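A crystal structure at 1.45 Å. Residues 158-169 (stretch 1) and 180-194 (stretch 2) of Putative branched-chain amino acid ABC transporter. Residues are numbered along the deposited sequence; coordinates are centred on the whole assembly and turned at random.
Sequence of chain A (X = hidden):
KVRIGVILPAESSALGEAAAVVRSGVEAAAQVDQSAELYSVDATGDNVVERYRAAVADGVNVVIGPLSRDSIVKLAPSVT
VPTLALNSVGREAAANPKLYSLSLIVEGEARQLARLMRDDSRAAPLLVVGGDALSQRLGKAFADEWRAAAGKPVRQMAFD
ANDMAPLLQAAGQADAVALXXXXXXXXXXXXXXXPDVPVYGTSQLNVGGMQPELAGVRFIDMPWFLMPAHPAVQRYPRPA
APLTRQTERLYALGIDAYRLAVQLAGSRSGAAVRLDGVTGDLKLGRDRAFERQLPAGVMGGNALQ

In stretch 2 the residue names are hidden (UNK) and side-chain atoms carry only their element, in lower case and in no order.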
# COMPACT_ATOMS: atom_id res chain seq x y z
N ALA A 158 -5.63 4.76 -23.96
CA ALA A 158 -6.87 4.80 -23.18
C ALA A 158 -7.73 3.58 -23.56
O ALA A 158 -7.94 3.33 -24.72
CB ALA A 158 -7.65 6.07 -23.51
N PHE A 159 -8.13 2.81 -22.55
CA PHE A 159 -9.05 1.69 -22.80
C PHE A 159 -10.39 2.18 -23.33
O PHE A 159 -10.95 3.12 -22.79
CB PHE A 159 -9.26 0.90 -21.52
CG PHE A 159 -10.10 -0.35 -21.74
CD1 PHE A 159 -9.55 -1.43 -22.38
CD2 PHE A 159 -11.39 -0.43 -21.29
CE1 PHE A 159 -10.28 -2.59 -22.61
CE2 PHE A 159 -12.13 -1.57 -21.52
CZ PHE A 159 -11.57 -2.66 -22.17
N ASP A 160 -10.91 1.49 -24.38
CA ASP A 160 -12.16 1.81 -25.02
C ASP A 160 -12.96 0.51 -25.06
O ASP A 160 -12.68 -0.35 -25.86
CB ASP A 160 -11.91 2.35 -26.43
CG ASP A 160 -13.14 2.96 -27.05
OD1 ASP A 160 -14.25 2.48 -26.76
OD2 ASP A 160 -12.97 3.92 -27.82
N ALA A 161 -13.88 0.36 -24.11
CA ALA A 161 -14.80 -0.80 -24.06
C ALA A 161 -15.67 -1.04 -25.31
O ALA A 161 -16.00 -2.20 -25.61
CB ALA A 161 -15.68 -0.66 -22.82
N ASN A 162 -16.07 0.01 -26.06
CA ASN A 162 -16.96 -0.11 -27.19
C ASN A 162 -16.24 -0.23 -28.55
O ASN A 162 -16.87 -0.41 -29.59
CB ASN A 162 -17.89 1.11 -27.21
CG ASN A 162 -18.64 1.26 -25.89
OD1 ASN A 162 -19.27 0.31 -25.42
ND2 ASN A 162 -18.53 2.43 -25.27
N ASP A 163 -14.91 -0.20 -28.47
CA ASP A 163 -14.13 -0.42 -29.68
C ASP A 163 -12.71 -0.85 -29.35
O ASP A 163 -11.75 -0.04 -29.22
CB ASP A 163 -14.15 0.83 -30.58
CG ASP A 163 -13.32 0.67 -31.81
OD1 ASP A 163 -13.37 -0.43 -32.43
OD2 ASP A 163 -12.64 1.64 -32.17
N MSE A 164 -12.57 -2.15 -29.14
CA MSE A 164 -11.36 -2.69 -28.56
C MSE A 164 -10.40 -3.03 -29.72
O MSE A 164 -9.21 -3.25 -29.47
CB MSE A 164 -11.73 -3.83 -27.57
CG MSE A 164 -11.64 -3.45 -26.04
SE MSE A 164 -11.78 -5.13 -25.11
CE MSE A 164 -10.18 -5.86 -25.96
N ALA A 165 -10.85 -2.98 -30.96
CA ALA A 165 -9.99 -3.35 -32.08
C ALA A 165 -8.66 -2.57 -32.18
O ALA A 165 -7.61 -3.17 -32.33
CB ALA A 165 -10.75 -3.31 -33.39
N PRO A 166 -8.71 -1.23 -32.11
CA PRO A 166 -7.46 -0.45 -32.17
C PRO A 166 -6.48 -0.85 -31.09
O PRO A 166 -5.31 -1.06 -31.38
CB PRO A 166 -7.94 0.99 -32.01
CG PRO A 166 -9.33 0.97 -32.56
CD PRO A 166 -9.87 -0.35 -32.03
N LEU A 167 -6.96 -1.05 -29.86
CA LEU A 167 -6.11 -1.50 -28.77
C LEU A 167 -5.52 -2.90 -29.01
O LEU A 167 -4.35 -3.15 -28.78
CB LEU A 167 -6.90 -1.49 -27.45
CG LEU A 167 -6.09 -1.66 -26.17
CD1 LEU A 167 -6.77 -0.92 -25.03
CD2 LEU A 167 -5.83 -3.11 -25.83
N LEU A 168 -6.33 -3.83 -29.51
CA LEU A 168 -5.79 -5.12 -29.86
C LEU A 168 -4.72 -5.06 -30.95
O LEU A 168 -3.79 -5.84 -30.91
CB LEU A 168 -6.91 -6.07 -30.30
CG LEU A 168 -8.01 -6.26 -29.25
CD1 LEU A 168 -9.08 -7.20 -29.80
CD2 LEU A 168 -7.51 -6.76 -27.91
N GLN A 169 -4.87 -4.17 -31.92
CA GLN A 169 -3.84 -3.99 -32.93
C GLN A 169 -2.54 -3.45 -32.30
O GLN A 169 -1.46 -3.98 -32.57
CB GLN A 169 -4.30 -3.07 -34.03
CG GLN A 169 -3.22 -2.87 -35.09
CD GLN A 169 -3.73 -2.87 -36.49
OE1 GLN A 169 -2.98 -3.19 -37.43
NE2 GLN A 169 -5.00 -2.52 -36.66
N UNK A 180 -3.44 -0.64 -16.15
CA UNK A 180 -3.94 0.22 -15.09
C UNK A 180 -5.41 0.38 -15.38
O UNK A 180 -5.83 1.33 -16.03
c UNK A 180 -3.26 1.58 -15.17
N UNK A 181 -6.19 -0.63 -14.97
CA UNK A 181 -7.53 -0.84 -15.45
C UNK A 181 -8.29 -1.55 -14.36
O UNK A 181 -7.73 -2.42 -13.65
c UNK A 181 -8.62 -1.90 -17.62
c UNK A 181 -9.22 -0.56 -18.00
c UNK A 181 -8.24 -2.76 -18.81
c UNK A 181 -7.40 -1.70 -16.73
N UNK A 182 -9.58 -1.21 -14.22
CA UNK A 182 -10.42 -1.84 -13.23
C UNK A 182 -10.56 -3.34 -13.55
O UNK A 182 -10.45 -3.77 -14.71
c UNK A 182 -11.80 -1.18 -13.25
o UNK A 182 -12.02 -0.39 -15.52
o UNK A 182 -13.26 -2.09 -14.90
c UNK A 182 -12.43 -1.21 -14.64
N UNK A 183 -10.79 -4.14 -12.52
CA UNK A 183 -10.70 -5.58 -12.63
C UNK A 183 -11.72 -6.14 -13.63
O UNK A 183 -11.37 -7.06 -14.38
c UNK A 183 -10.78 -6.23 -11.22
c UNK A 183 -12.15 -6.08 -10.59
c UNK A 183 -10.33 -7.69 -11.26
N UNK A 184 -12.92 -5.59 -13.69
CA UNK A 184 -13.92 -6.05 -14.68
C UNK A 184 -13.45 -5.85 -16.13
O UNK A 184 -13.48 -6.79 -16.93
c UNK A 184 -15.28 -5.38 -14.48
N UNK A 185 -12.98 -4.64 -16.44
CA UNK A 185 -12.47 -4.37 -17.76
C UNK A 185 -11.18 -5.12 -18.05
O UNK A 185 -10.94 -5.52 -19.18
c UNK A 185 -13.65 -0.74 -18.59
c UNK A 185 -13.70 -2.18 -18.12
c UNK A 185 -12.32 -2.86 -17.99
n UNK A 185 -14.52 -0.40 -19.56
o UNK A 185 -12.86 0.08 -18.08
N UNK A 186 -10.33 -5.30 -17.03
CA UNK A 186 -9.10 -6.05 -17.22
C UNK A 186 -9.36 -7.46 -17.63
O UNK A 186 -8.66 -8.00 -18.48
c UNK A 186 -8.29 -6.02 -15.95
N UNK A 187 -10.38 -8.05 -17.02
CA UNK A 187 -10.75 -9.41 -17.35
C UNK A 187 -11.28 -9.51 -18.77
O UNK A 187 -10.94 -10.44 -19.50
c UNK A 187 -11.78 -9.95 -16.35
N UNK A 188 -12.09 -8.54 -19.18
CA UNK A 188 -12.56 -8.50 -20.58
C UNK A 188 -11.39 -8.34 -21.56
O UNK A 188 -11.34 -9.03 -22.61
n UNK A 188 -16.02 -3.75 -23.85
n UNK A 188 -16.34 -5.09 -25.67
c UNK A 188 -15.89 -4.92 -24.45
c UNK A 188 -14.67 -5.88 -22.52
c UNK A 188 -13.61 -7.41 -20.80
c UNK A 188 -14.00 -7.22 -22.26
n UNK A 188 -15.22 -5.91 -23.85
N UNK A 189 -10.43 -7.46 -21.22
CA UNK A 189 -9.34 -7.26 -22.14
C UNK A 189 -8.43 -8.52 -22.21
O UNK A 189 -8.00 -8.97 -23.29
c UNK A 189 -6.66 -4.45 -21.96
c UNK A 189 -8.50 -6.08 -21.65
c UNK A 189 -7.28 -5.74 -22.47
c UNK A 189 -7.65 -5.64 -23.95
N UNK A 190 -8.16 -9.13 -21.05
CA UNK A 190 -7.31 -10.32 -21.03
C UNK A 190 -7.88 -11.41 -21.93
O UNK A 190 -7.14 -12.05 -22.68
c UNK A 190 -6.18 -12.02 -19.37
c UNK A 190 -7.13 -10.82 -19.57
c UNK A 190 -4.75 -11.76 -19.84
c UNK A 190 -3.83 -12.94 -19.55
n UNK A 190 -3.95 -14.00 -20.54
N UNK A 191 -9.22 -11.55 -21.94
CA UNK A 191 -9.89 -12.53 -22.77
C UNK A 191 -9.80 -12.23 -24.29
O UNK A 191 -9.91 -13.14 -25.10
o UNK A 191 -11.49 -13.21 -21.06
c UNK A 191 -11.36 -12.65 -22.36
N UNK A 192 -9.61 -10.95 -24.63
CA UNK A 192 -9.47 -10.55 -26.03
C UNK A 192 -8.04 -10.57 -26.56
O UNK A 192 -7.81 -10.62 -27.77
c UNK A 192 -10.04 -9.16 -26.17
N UNK A 193 -7.07 -10.45 -25.66
CA UNK A 193 -5.69 -10.34 -26.07
C UNK A 193 -5.22 -11.67 -26.55
O UNK A 193 -5.76 -12.72 -26.16
c UNK A 193 -4.81 -9.93 -24.90
c UNK A 193 -4.13 -8.24 -23.22
c UNK A 193 -4.94 -8.46 -24.48
c UNK A 193 -4.44 -7.55 -25.60
N UNK A 194 -4.17 -11.66 -27.36
CA UNK A 194 -3.58 -12.91 -27.77
C UNK A 194 -3.19 -13.69 -26.50
O UNK A 194 -2.71 -13.09 -25.53
c UNK A 194 -2.11 -13.83 -29.51
c UNK A 194 -2.36 -12.68 -28.65
o UNK A 194 -2.57 -11.51 -29.45

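Position 180 carries a single carbon, out of reach of stretch 1: Ala180, small enough for its buried site. Position 181 has four carbons forked at the second. One branch end lies 3.8 Å from Phe159 CB, another over the ring face, so this is Leu181; its CD2 sits 4.3 Å from the ring centroid, a CH-pi contact. At 182 two carbons end in two oxygens, a carboxylate, hence Asp182. It suits the N-cap: OD2 accepts from the backbone N of position 185 at 3.0 Å, satisfying an amide that the first helical turn leaves free.

Position 183 shows one carbon bearing two more, Val183, and 184 a lone carbon, Ala184; neither touches stretch 1. Position 185 has three carbons, the third carrying one oxygen and one nitrogen, and this end packs at the edge of the Phe159 ring and near Ala161 CB: Gln185, long enough to reach both from the first turn of the helix. Positions 186 and 187 each hold one carbon, Ala186 and Ala187, the first buried and pointing away from stretch 1.

At 188 three carbons lead to a nitrogen and then a carbon with two more nitrogens, a guanidinium whose end reaches the backbone oxygen of Ala161 and the selenium of Met164: Arg188. Extended, it brings NH1 to 2.3 Å from Ala161 O, a very short hydrogen bond, while Met164 SE lies over one guanidinium face, 3.7 Å from NE. Position 189, four carbons forked at the second, touches Phe159, Met164, Leu167 and Leu168, and is Leu189. Its CD1 lies 3.2 Å from Met164 CE and 3.6 Å from Leu167 CD2, and its CB 4.0 Å from Phe159 CE1, an apolar fit for a buried site.

Position 190 has four carbons in a row ending in nitrogen: Lys190, directed away from stretch 1. Position 191, a carbon then an oxygen, is Ser191, exposed and not in contact. The single carbon at 192 approaches Met164 CE to 3.3 Å, a close fit for a small side chain: Ala192. At 193 four carbons forked at the second, one branch end meeting Leu168, give Leu193; its CD2 lies 3.9 Å from Leu168 CD2. Position 194, one carbon bearing an oxygen and a carbon, is Thr194, exposed and without contact.

The contact therefore works as an apolar seam with a polar clasp. Phe159 packs among Leu181, Gln185 and Leu189; farther along, Met164, Leu167 and Leu168 meet Leu189, Ala192 and Leu193. Arg188 ties its helix to the backbone of stretch 1 at Ala161 O. The helix axes cross at -60°, approaching to 11.3 Å, and side chains fill the space between.

Stretch 2 180-194: ALDVAQAARLKSALT
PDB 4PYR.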